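Local structure of putative (Helicobacter pylori J99, 4R7K) at residues T42-S47 and E157-V162; K72-S77 and H179-D184; D116-L121 and A140-K145; A122-N127 and Y134-H139. The protein is of unknown function but belongs to the SRPBCC superfamily, whose helix-grip domains commonly bind hydrophobic ligands in a pocket between sheet and long C-terminal helix. One frame throughout, in Å; residues are numbered along the deposited sequence.

In the fold
Contacts 1, 3 and 4 lie on one antiparallel sheet, and contact 2 joins the end of helix 70-73 and the turn after it to the long helix 174-190 that packs against this sheet, consistent with the helix-grip fold of SRPBCC proteins. Contacts 3 and 4 are two halves of a single hairpin, their centres about 20 Å apart, joined where Trp141 meets Trp123. Contact 1 adds the next strands: its centre is about 9 Å from that of contact 4, and Ser158 and Ser160 pair with Tyr138 and Glu136. Contact 2, about 18 Å by centres from contacts 3 and 4, meets both through Trp182, which reaches Trp141, His139 and Trp123. His179 touches Glu157 of contact 1. No ligand or active site is established.

Contact 1 (T42-S47 and E157-V162); sequences TDNFVS and ESQSGV
The backbones of Asn44 to Val46 and Glu157 to Gln159 run antiparallel, and Val46 and Glu157 form a hydrogen-bonded pair, Val46 N reaching Glu157 O at 2.9 Å. At the other end the register slips into a classic beta bulge: Asp43 and Asn44 both face Gln159, whose O accepts from Asp43 N at 2.8 Å and, less straight, from Asn44 N at 3.2 Å.

Side-chain bonds reinforce the ladder. Asn44 CG lies opposite its own N (chi1 -168°) and Gln159 CG beside its N, which brings the amides alongside, planes 60° apart; Asn44 ND2 donates to Gln159 OE1 at 2.8 Å from above the carbonyl plane. Gln159 NE2 in turn holds Glu157 OE1 at 2.7 Å, giving a chain of three polar groups on one face. Asp43 OD2, met on its anti side, takes an almost straight bond (175°) from Gly161 N at 2.9 Å, so the carboxylate grips the N-cap residue of the following helix; a water links the same oxygen to Ser160 OG. On the Phe45 face, Thr42 OG1 lies 2.8 Å from Ser158 OG, whose established partner is Trp37 O.

Helix 162-169 packs on Asp43, Asn44 and Gln159, helix 174-190 on Glu157 and Gln159, and strand 136-146 continues the sheet beyond strand 150-160.

Contact 2 (K72-S77 and H179-D184); sequences KYYKNS and HQAWLD
Tyr74 O, at the start of a type I turn, accepts from both Ser77 OG at 2.8 Å and Ser77 N at 3.1 Å, and the ring of the same tyrosine packs on Trp182. Tyr73, Tyr74 and Trp182 form an aromatic cluster that ties the end of helix 70-73 to helix 174-190, the long C-terminal helix, consistent with a helix-grip fold. With CG anti to the backbone N (chi1 175°), the Tyr74 ring reaches across to the helix and forms an offset stack on the five-membered ring of Trp182, planes 16° apart and centroids 4.4 Å apart. Trp182 CB sits over the middle of the same tyrosine face, 3.8 Å from its centroid, as a CH-pi contact. The turn folds back over the other face of Tyr74, its backbone N atoms lying toward the rim.

The Tyr73 ring meets the indole rim to rim instead, CE1 lying 3.6 Å from Trp182 CD1. Trp182 NE1 makes a weak bond of 3.5 Å to Tyr73 OH, a hydroxyl whose stronger partner is His63 O. Trp141 of strand 136-146 and Trp70 of helix 70-73 also meet the Trp182 indole edge-to-face. Beside the stack, Ala181 CB touches Tyr74 CE1 at 4.0 Å.

Contact 3 (D116-L121 and A140-K145); sequences DAILRL and AWLVEK
Leu119 and Val143 form a hydrogen-bonded pair at the tightly packed middle of this contact, with Leu119 N to Val143 O at 2.8 Å and a return bond from Val143 N to Leu119 O. Leu121 and Trp141 repeat the pattern two residues on. Trp141 N reaches Leu121 O at 2.7 Å, and that oxygen also lies at the edge of the indole, near its plane. Leu119, Leu121, Trp141 and Val143 share the face packed against helix 57-65 and its surroundings; Leu119 CB and Val143 CB are 4.1 Å apart, the Leu121 and Trp141 CB atoms a little farther.

The other face is more polar. Ile118 CD1 touches Leu142 CD2 at 4.0 Å, and Leu142 CD1 lies over one face of the Arg120 guanidinium. Extended from CG to NE, the Arg120 chain runs alongside Leu142 and sends NH1 on to Ala30 O. Glu144, beside Ile118, instead forms a salt bridge with Arg152. The loose, solvent side is the strand end, where Asp116 and Lys145 are exposed and Ala117 O accepts from Lys145 N at 3.0 Å. With CG beside its backbone N (chi1 -65°) and the chain then extended, Lys145 runs along Ala117, its CD 3.6 Å from Ala117 CB.

This regular alternation of paired residues is that of an antiparallel beta hairpin, strands 118-126 and 136-146, in a central sheet consistent with a helix-grip domain.

Contact 4 (A122-N127 and Y134-H139); sequences AWRGWN and YLEVYH
Trp123 takes chi1 of 61°, placing its CG between backbone N and carbonyl carbon and bringing the indole alongside His139, so that His139 CB lies over one of its faces, 3.7 Å from Trp123 NE1. The two rings meet obliquely, Trp123 CZ2 being 3.5 Å from His139 ND1. A water joins the pair, accepting from Trp123 NE1 and lying 2.7 Å from His139 ND1 in the plane of the imidazole; His139 NE2 is bonded to Thr155 OG1.

The backbones beneath form the regular ladder of the antiparallel hairpin, strands 118-126 and 136-146, within a sheet consistent with the helix-grip fold. His139 N bonds Trp123 O at 2.8 Å, and Gly125 N and O both pair with Val137, whose CG2 packs closely against the glycine backbone.

On the opposite face, a bend in the Arg124 chain carries NH2 to Glu136 OE2 at 2.9 Å, a salt bridge on the anti side of the carboxylate with the two planar groups 81° apart. Trp126 CZ3 lies over one face of that guanidinium, toward its rim, and Arg124 NE has a second acidic partner in Glu110. Tyr138 CZ rests 3.6 Å from Ala122 CB. Toward the loop, Asn127 OD1 takes Leu135 N at 3.1 Å from above its carbonyl plane and also approaches Tyr134 CD1, while Asn127 ND2 bonds Glu133 O.

Contact 1 (T42-S47 and E157-V162)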
# COMPACT_ATOMS: atom_id res chain seq x y z
N THR A 42 -2.21 24.47 0.84
CA THR A 42 -1.93 23.90 2.17
C THR A 42 -0.70 22.96 2.11
O THR A 42 0.13 23.04 1.18
CB THR A 42 -3.16 23.20 2.74
OG1 THR A 42 -3.54 22.13 1.89
CG2 THR A 42 -4.33 24.18 2.86
N ASP A 43 -0.58 22.06 3.08
CA ASP A 43 0.62 21.23 3.23
C ASP A 43 0.48 19.83 2.67
O ASP A 43 1.48 19.18 2.39
CB ASP A 43 1.02 21.19 4.71
CG ASP A 43 1.45 22.57 5.24
OD1 ASP A 43 2.29 23.22 4.57
OD2 ASP A 43 0.96 23.02 6.30
N ASN A 44 -0.76 19.38 2.49
CA ASN A 44 -1.03 18.09 1.88
C ASN A 44 -2.44 18.12 1.30
O ASN A 44 -3.35 18.76 1.87
CB ASN A 44 -0.86 16.98 2.90
CG ASN A 44 -0.84 15.59 2.29
OD1 ASN A 44 -0.42 15.39 1.14
ND2 ASN A 44 -1.25 14.60 3.07
N PHE A 45 -2.60 17.42 0.18
CA PHE A 45 -3.84 17.29 -0.53
C PHE A 45 -3.98 15.84 -0.96
O PHE A 45 -3.06 15.24 -1.52
CB PHE A 45 -3.88 18.24 -1.72
CG PHE A 45 -5.07 18.03 -2.62
CD1 PHE A 45 -6.36 18.25 -2.16
CD2 PHE A 45 -4.89 17.57 -3.91
CE1 PHE A 45 -7.45 18.07 -2.98
CE2 PHE A 45 -5.99 17.34 -4.73
CZ PHE A 45 -7.26 17.61 -4.27
N VAL A 46 -5.14 15.27 -0.65
CA VAL A 46 -5.43 13.88 -0.97
C VAL A 46 -6.74 13.83 -1.75
O VAL A 46 -7.67 14.54 -1.39
CB VAL A 46 -5.63 13.10 0.33
CG1 VAL A 46 -5.71 11.61 0.05
CG2 VAL A 46 -4.52 13.42 1.32
N SER A 47 -6.78 13.04 -2.83
CA SER A 47 -8.00 12.87 -3.62
C SER A 47 -8.23 11.40 -3.96
O SER A 47 -7.32 10.71 -4.45
CB SER A 47 -7.90 13.72 -4.91
OG SER A 47 -9.09 13.64 -5.68
N GLU A 157 -9.23 15.73 0.88
CA GLU A 157 -8.85 16.32 2.14
C GLU A 157 -7.63 17.22 1.93
O GLU A 157 -6.66 16.85 1.23
CB GLU A 157 -8.48 15.23 3.19
CG GLU A 157 -8.09 15.79 4.55
CD GLU A 157 -8.02 14.73 5.66
OE1 GLU A 157 -7.08 14.79 6.47
OE2 GLU A 157 -8.88 13.81 5.74
N SER A 158 -7.68 18.36 2.60
CA SER A 158 -6.63 19.37 2.60
C SER A 158 -6.16 19.46 4.05
O SER A 158 -7.00 19.58 4.97
CB SER A 158 -7.24 20.70 2.10
OG SER A 158 -6.28 21.75 2.08
N GLN A 159 -4.85 19.47 4.26
CA GLN A 159 -4.27 19.41 5.57
C GLN A 159 -3.21 20.50 5.78
O GLN A 159 -2.42 20.81 4.86
CB GLN A 159 -3.58 18.06 5.78
CG GLN A 159 -4.42 16.83 5.51
CD GLN A 159 -3.65 15.51 5.76
OE1 GLN A 159 -2.47 15.41 5.49
NE2 GLN A 159 -4.36 14.50 6.27
N SER A 160 -3.18 21.04 6.99
CA SER A 160 -2.20 22.06 7.35
C SER A 160 -1.49 21.71 8.67
O SER A 160 -2.13 21.27 9.63
CB SER A 160 -2.86 23.42 7.47
OG SER A 160 -3.38 23.83 6.21
N GLY A 161 -0.19 21.98 8.71
CA GLY A 161 0.61 21.74 9.90
C GLY A 161 1.85 20.96 9.53
O GLY A 161 1.93 20.40 8.42
N VAL A 162 2.79 20.91 10.46
CA VAL A 162 4.05 20.22 10.22
C VAL A 162 3.85 18.72 9.96
O VAL A 162 4.53 18.17 9.12
CB VAL A 162 5.09 20.47 11.34
CG1 VAL A 162 6.28 19.55 11.17
CG2 VAL A 162 5.56 21.91 11.32
O HOH W 1 -1.17 24.95 5.44

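Contact 2 (K72-S77 and H179-D184)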
# COMPACT_ATOMS: atom_id res chain seq x y z
N LYS A 72 -18.01 -0.21 11.22
CA LYS A 72 -18.43 -1.49 10.70
C LYS A 72 -17.90 -1.76 9.31
O LYS A 72 -17.78 -2.91 8.93
CB LYS A 72 -19.96 -1.54 10.75
CG LYS A 72 -20.46 -1.28 12.17
CD LYS A 72 -21.97 -1.22 12.25
CE LYS A 72 -22.40 -1.42 13.70
NZ LYS A 72 -23.86 -1.26 13.83
N TYR A 73 -17.54 -0.73 8.55
CA TYR A 73 -17.06 -0.95 7.20
C TYR A 73 -15.71 -0.36 6.86
O TYR A 73 -15.15 -0.69 5.83
CB TYR A 73 -18.10 -0.45 6.18
CG TYR A 73 -18.35 1.04 6.14
CD1 TYR A 73 -17.43 1.91 5.51
CD2 TYR A 73 -19.53 1.59 6.62
CE1 TYR A 73 -17.69 3.27 5.43
CE2 TYR A 73 -19.79 2.94 6.55
CZ TYR A 73 -18.87 3.78 5.94
OH TYR A 73 -19.09 5.10 5.84
N TYR A 74 -15.19 0.52 7.72
CA TYR A 74 -13.92 1.17 7.47
C TYR A 74 -13.04 0.84 8.66
O TYR A 74 -13.13 1.46 9.73
CB TYR A 74 -14.11 2.67 7.26
CG TYR A 74 -12.83 3.44 7.13
CD1 TYR A 74 -11.80 2.98 6.30
CD2 TYR A 74 -12.65 4.67 7.74
CE1 TYR A 74 -10.61 3.69 6.17
CE2 TYR A 74 -11.46 5.39 7.62
CZ TYR A 74 -10.45 4.90 6.82
OH TYR A 74 -9.26 5.60 6.68
N LYS A 75 -12.16 -0.13 8.46
CA LYS A 75 -11.40 -0.69 9.57
C LYS A 75 -10.31 0.17 10.16
O LYS A 75 -9.74 -0.20 11.17
CB LYS A 75 -10.89 -2.10 9.22
CG LYS A 75 -12.03 -3.07 8.93
CD LYS A 75 -12.98 -3.17 10.11
CE LYS A 75 -14.18 -4.05 9.83
NZ LYS A 75 -15.09 -4.04 11.02
N ASN A 76 -10.02 1.31 9.54
CA ASN A 76 -9.06 2.29 10.13
C ASN A 76 -9.72 3.22 11.12
O ASN A 76 -9.06 4.07 11.71
CB ASN A 76 -8.46 3.19 9.06
CG ASN A 76 -7.53 2.47 8.16
OD1 ASN A 76 -6.97 1.45 8.53
ND2 ASN A 76 -7.34 2.99 6.96
N SER A 77 -11.03 3.09 11.29
CA SER A 77 -11.76 3.99 12.19
C SER A 77 -12.23 3.17 13.39
O SER A 77 -12.48 1.95 13.28
CB SER A 77 -12.94 4.69 11.50
OG SER A 77 -13.93 3.76 11.11
N HIS A 179 -7.92 6.48 2.67
CA HIS A 179 -9.16 7.00 2.12
C HIS A 179 -9.75 6.11 1.06
O HIS A 179 -11.00 5.98 0.95
CB HIS A 179 -8.96 8.41 1.63
CG HIS A 179 -8.94 9.40 2.75
ND1 HIS A 179 -9.07 10.75 2.54
CD2 HIS A 179 -8.94 9.22 4.09
CE1 HIS A 179 -9.04 11.38 3.71
NE2 HIS A 179 -8.99 10.47 4.67
N GLN A 180 -8.89 5.43 0.31
CA GLN A 180 -9.40 4.47 -0.67
C GLN A 180 -10.14 3.37 0.06
O GLN A 180 -11.16 2.85 -0.43
CB GLN A 180 -8.28 3.86 -1.49
CG GLN A 180 -8.78 3.14 -2.71
CD GLN A 180 -9.42 4.07 -3.74
OE1 GLN A 180 -9.07 5.26 -3.87
NE2 GLN A 180 -10.32 3.51 -4.53
N ALA A 181 -9.58 2.95 1.19
CA ALA A 181 -10.22 1.90 2.00
C ALA A 181 -11.58 2.36 2.53
O ALA A 181 -12.50 1.55 2.66
CB ALA A 181 -9.32 1.45 3.15
N TRP A 182 -11.69 3.66 2.85
CA TRP A 182 -12.95 4.23 3.34
C TRP A 182 -13.97 4.10 2.22
O TRP A 182 -15.07 3.58 2.44
CB TRP A 182 -12.82 5.71 3.70
CG TRP A 182 -13.93 6.23 4.62
CD1 TRP A 182 -15.24 5.84 4.62
CD2 TRP A 182 -13.83 7.30 5.58
NE1 TRP A 182 -15.94 6.53 5.59
CE2 TRP A 182 -15.10 7.43 6.18
CE3 TRP A 182 -12.77 8.11 6.04
CZ2 TRP A 182 -15.35 8.37 7.19
CZ3 TRP A 182 -13.03 9.04 7.06
CH2 TRP A 182 -14.29 9.14 7.62
N LEU A 183 -13.60 4.53 1.01
CA LEU A 183 -14.51 4.45 -0.13
C LEU A 183 -14.88 3.02 -0.49
O LEU A 183 -16.05 2.72 -0.73
CB LEU A 183 -13.95 5.13 -1.39
CG LEU A 183 -13.64 6.62 -1.33
CD1 LEU A 183 -13.18 7.07 -2.67
CD2 LEU A 183 -14.87 7.43 -0.97
N ASP A 184 -13.89 2.11 -0.50
CA ASP A 184 -14.18 0.73 -0.89
C ASP A 184 -15.11 0.10 0.15
O ASP A 184 -16.00 -0.68 -0.21
CB ASP A 184 -12.90 -0.08 -1.05
CG ASP A 184 -12.05 0.37 -2.26
OD1 ASP A 184 -12.55 1.06 -3.17
OD2 ASP A 184 -10.87 -0.01 -2.29

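Contact 3 (D116-L121 and A140-K145)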
# COMPACT_ATOMS: atom_id res chain seq x y z
N ASP A 116 -31.85 15.79 -3.77
CA ASP A 116 -32.32 14.49 -4.29
C ASP A 116 -31.21 13.68 -4.98
O ASP A 116 -31.25 12.47 -4.97
CB ASP A 116 -33.44 14.68 -5.33
CG ASP A 116 -34.75 15.15 -4.71
OD1 ASP A 116 -34.88 15.13 -3.47
OD2 ASP A 116 -35.68 15.51 -5.48
N ALA A 117 -30.25 14.34 -5.59
CA ALA A 117 -29.23 13.61 -6.34
C ALA A 117 -27.77 13.97 -6.05
O ALA A 117 -26.90 13.51 -6.74
CB ALA A 117 -29.49 13.75 -7.82
N ILE A 118 -27.54 14.76 -5.02
CA ILE A 118 -26.19 15.15 -4.67
C ILE A 118 -26.08 15.56 -3.20
O ILE A 118 -26.95 16.27 -2.65
CB ILE A 118 -25.67 16.27 -5.59
CG1 ILE A 118 -24.27 16.69 -5.15
CG2 ILE A 118 -26.65 17.43 -5.61
CD1 ILE A 118 -23.51 17.62 -6.09
N LEU A 119 -25.02 15.07 -2.57
CA LEU A 119 -24.69 15.40 -1.22
C LEU A 119 -23.34 16.08 -1.22
O LEU A 119 -22.38 15.59 -1.81
CB LEU A 119 -24.56 14.14 -0.33
CG LEU A 119 -23.92 14.39 1.05
CD1 LEU A 119 -24.84 15.27 1.88
CD2 LEU A 119 -23.63 13.10 1.81
N ARG A 120 -23.25 17.18 -0.50
CA ARG A 120 -22.00 17.84 -0.19
C ARG A 120 -21.87 17.86 1.33
O ARG A 120 -22.72 18.40 2.05
CB ARG A 120 -21.98 19.24 -0.75
CG ARG A 120 -21.90 19.26 -2.27
CD ARG A 120 -22.22 20.67 -2.78
NE ARG A 120 -22.13 20.77 -4.24
CZ ARG A 120 -21.00 20.97 -4.89
NH1 ARG A 120 -19.85 21.03 -4.24
NH2 ARG A 120 -21.01 21.07 -6.20
N LEU A 121 -20.79 17.28 1.81
CA LEU A 121 -20.58 17.17 3.25
C LEU A 121 -19.10 17.39 3.54
O LEU A 121 -18.25 16.89 2.83
CB LEU A 121 -20.98 15.77 3.73
CG LEU A 121 -20.59 15.39 5.17
CD1 LEU A 121 -21.45 16.18 6.13
CD2 LEU A 121 -20.84 13.90 5.38
N ALA A 140 -13.64 16.79 2.78
CA ALA A 140 -14.87 17.04 2.06
C ALA A 140 -15.27 15.82 1.26
O ALA A 140 -14.41 15.00 0.82
CB ALA A 140 -14.70 18.23 1.14
N TRP A 141 -16.57 15.74 1.05
CA TRP A 141 -17.16 14.64 0.36
C TRP A 141 -18.20 15.16 -0.60
O TRP A 141 -18.95 16.13 -0.29
CB TRP A 141 -17.88 13.69 1.34
CG TRP A 141 -17.05 13.00 2.37
CD1 TRP A 141 -16.57 13.54 3.53
CD2 TRP A 141 -16.65 11.62 2.38
NE1 TRP A 141 -15.89 12.58 4.25
CE2 TRP A 141 -15.93 11.40 3.57
CE3 TRP A 141 -16.87 10.54 1.50
CZ2 TRP A 141 -15.37 10.16 3.87
CZ3 TRP A 141 -16.29 9.31 1.81
CH2 TRP A 141 -15.58 9.12 2.99
N LEU A 142 -18.30 14.47 -1.73
CA LEU A 142 -19.31 14.74 -2.73
C LEU A 142 -19.82 13.41 -3.24
O LEU A 142 -19.06 12.64 -3.85
CB LEU A 142 -18.74 15.57 -3.87
CG LEU A 142 -19.78 16.25 -4.79
CD1 LEU A 142 -19.09 17.38 -5.57
CD2 LEU A 142 -20.39 15.22 -5.72
N VAL A 143 -21.09 13.13 -2.96
CA VAL A 143 -21.75 11.89 -3.39
C VAL A 143 -22.83 12.33 -4.39
O VAL A 143 -23.64 13.20 -4.06
CB VAL A 143 -22.42 11.15 -2.21
CG1 VAL A 143 -23.06 9.84 -2.71
CG2 VAL A 143 -21.43 10.80 -1.11
N GLU A 144 -22.85 11.74 -5.59
CA GLU A 144 -23.85 12.09 -6.57
C GLU A 144 -24.27 10.98 -7.50
O GLU A 144 -23.51 10.04 -7.81
CB GLU A 144 -23.44 13.31 -7.41
CG GLU A 144 -22.23 13.09 -8.28
CD GLU A 144 -21.90 14.31 -9.13
OE1 GLU A 144 -22.82 15.12 -9.39
OE2 GLU A 144 -20.72 14.45 -9.56
N LYS A 145 -25.52 11.09 -7.93
CA LYS A 145 -26.09 10.20 -8.92
C LYS A 145 -25.59 10.61 -10.32
O LYS A 145 -25.59 11.82 -10.65
CB LYS A 145 -27.60 10.38 -8.94
CG LYS A 145 -28.34 9.97 -7.70
CD LYS A 145 -29.84 10.14 -8.00
CE LYS A 145 -30.74 9.63 -6.92
NZ LYS A 145 -30.69 8.15 -6.87

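Contact 4 (A122-N127 and Y134-H139)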
# COMPACT_ATOMS: atom_id res chain seq x y z
N ALA A 122 -18.80 18.23 4.53
CA ALA A 122 -17.41 18.43 4.90
C ALA A 122 -17.28 18.76 6.37
O ALA A 122 -18.17 19.37 6.96
CB ALA A 122 -16.77 19.53 4.06
N TRP A 123 -16.16 18.33 6.96
CA TRP A 123 -15.82 18.68 8.33
C TRP A 123 -14.38 19.14 8.45
O TRP A 123 -13.48 18.70 7.68
CB TRP A 123 -16.06 17.53 9.28
CG TRP A 123 -15.26 16.27 9.04
CD1 TRP A 123 -13.96 16.04 9.40
CD2 TRP A 123 -15.74 15.06 8.47
NE1 TRP A 123 -13.60 14.78 9.04
CE2 TRP A 123 -14.68 14.14 8.49
CE3 TRP A 123 -16.98 14.66 7.94
CZ2 TRP A 123 -14.79 12.85 7.95
CZ3 TRP A 123 -17.09 13.37 7.42
CH2 TRP A 123 -16.02 12.48 7.45
N ARG A 124 -14.18 20.03 9.42
CA ARG A 124 -12.86 20.47 9.80
C ARG A 124 -12.48 19.54 10.93
O ARG A 124 -13.31 19.22 11.80
CB ARG A 124 -12.85 21.93 10.23
CG ARG A 124 -11.45 22.48 10.53
CD ARG A 124 -11.47 23.98 10.77
NE ARG A 124 -12.40 24.33 11.84
CZ ARG A 124 -12.09 24.41 13.14
NH1 ARG A 124 -13.02 24.72 14.02
NH2 ARG A 124 -10.85 24.17 13.55
N GLY A 125 -11.25 19.08 10.94
CA GLY A 125 -10.77 18.18 11.97
C GLY A 125 -9.45 18.69 12.51
O GLY A 125 -8.74 19.38 11.81
N TRP A 126 -9.15 18.34 13.76
CA TRP A 126 -7.94 18.78 14.40
C TRP A 126 -7.59 17.86 15.56
O TRP A 126 -8.43 17.08 16.05
CB TRP A 126 -8.08 20.22 14.92
CG TRP A 126 -9.18 20.43 15.99
CD1 TRP A 126 -9.03 20.44 17.34
CD2 TRP A 126 -10.56 20.69 15.74
NE1 TRP A 126 -10.24 20.66 17.95
CE2 TRP A 126 -11.20 20.82 16.98
CE3 TRP A 126 -11.33 20.79 14.57
CZ2 TRP A 126 -12.56 21.06 17.09
CZ3 TRP A 126 -12.68 21.03 14.68
CH2 TRP A 126 -13.29 21.16 15.94
N ASN A 127 -6.35 17.96 16.01
CA ASN A 127 -5.93 17.22 17.19
C ASN A 127 -5.70 18.24 18.29
O ASN A 127 -5.72 19.45 18.03
CB ASN A 127 -4.68 16.36 16.94
CG ASN A 127 -3.48 17.17 16.46
OD1 ASN A 127 -3.46 18.39 16.56
ND2 ASN A 127 -2.47 16.47 15.93
N TYR A 134 0.79 19.71 15.96
CA TYR A 134 -0.55 20.19 15.66
C TYR A 134 -0.90 19.96 14.19
O TYR A 134 -0.14 20.34 13.31
CB TYR A 134 -0.71 21.67 15.97
CG TYR A 134 -2.09 22.17 15.63
CD1 TYR A 134 -3.20 21.77 16.39
CD2 TYR A 134 -2.31 23.04 14.56
CE1 TYR A 134 -4.47 22.21 16.10
CE2 TYR A 134 -3.60 23.49 14.27
CZ TYR A 134 -4.68 23.06 15.05
OH TYR A 134 -5.96 23.47 14.81
N LEU A 135 -2.05 19.36 13.95
CA LEU A 135 -2.55 19.06 12.59
C LEU A 135 -3.99 19.51 12.48
O LEU A 135 -4.80 19.23 13.36
CB LEU A 135 -2.49 17.56 12.33
CG LEU A 135 -2.98 17.05 10.98
CD1 LEU A 135 -2.18 17.70 9.87
CD2 LEU A 135 -2.87 15.53 10.88
N GLU A 136 -4.32 20.23 11.41
CA GLU A 136 -5.69 20.67 11.18
C GLU A 136 -6.01 20.30 9.75
O GLU A 136 -5.19 20.52 8.88
CB GLU A 136 -5.85 22.18 11.41
CG GLU A 136 -7.30 22.64 11.42
CD GLU A 136 -7.43 24.14 11.61
OE1 GLU A 136 -6.43 24.85 11.48
OE2 GLU A 136 -8.55 24.62 11.87
N VAL A 137 -7.20 19.72 9.53
CA VAL A 137 -7.62 19.28 8.19
C VAL A 137 -9.06 19.71 7.83
O VAL A 137 -9.85 20.08 8.72
CB VAL A 137 -7.52 17.74 8.06
CG1 VAL A 137 -6.16 17.26 8.58
CG2 VAL A 137 -8.64 17.00 8.82
N TYR A 138 -9.38 19.66 6.55
CA TYR A 138 -10.74 19.91 6.04
C TYR A 138 -11.00 18.74 5.11
O TYR A 138 -10.33 18.59 4.08
CB TYR A 138 -10.81 21.23 5.32
CG TYR A 138 -12.20 21.66 4.89
CD1 TYR A 138 -13.02 22.42 5.74
CD2 TYR A 138 -12.68 21.40 3.63
CE1 TYR A 138 -14.28 22.83 5.34
CE2 TYR A 138 -13.97 21.79 3.24
CZ TYR A 138 -14.75 22.51 4.09
OH TYR A 138 -16.01 22.91 3.66
N HIS A 139 -11.93 17.87 5.49
CA HIS A 139 -12.21 16.66 4.73
C HIS A 139 -13.60 16.77 4.10
O HIS A 139 -14.59 16.86 4.79
CB HIS A 139 -12.20 15.51 5.70
CG HIS A 139 -12.33 14.17 5.07
ND1 HIS A 139 -12.07 13.01 5.76
CD2 HIS A 139 -12.57 13.79 3.79
CE1 HIS A 139 -12.25 11.97 4.96
NE2 HIS A 139 -12.56 12.42 3.76
O HOH W 2 -11.03 12.98 8.22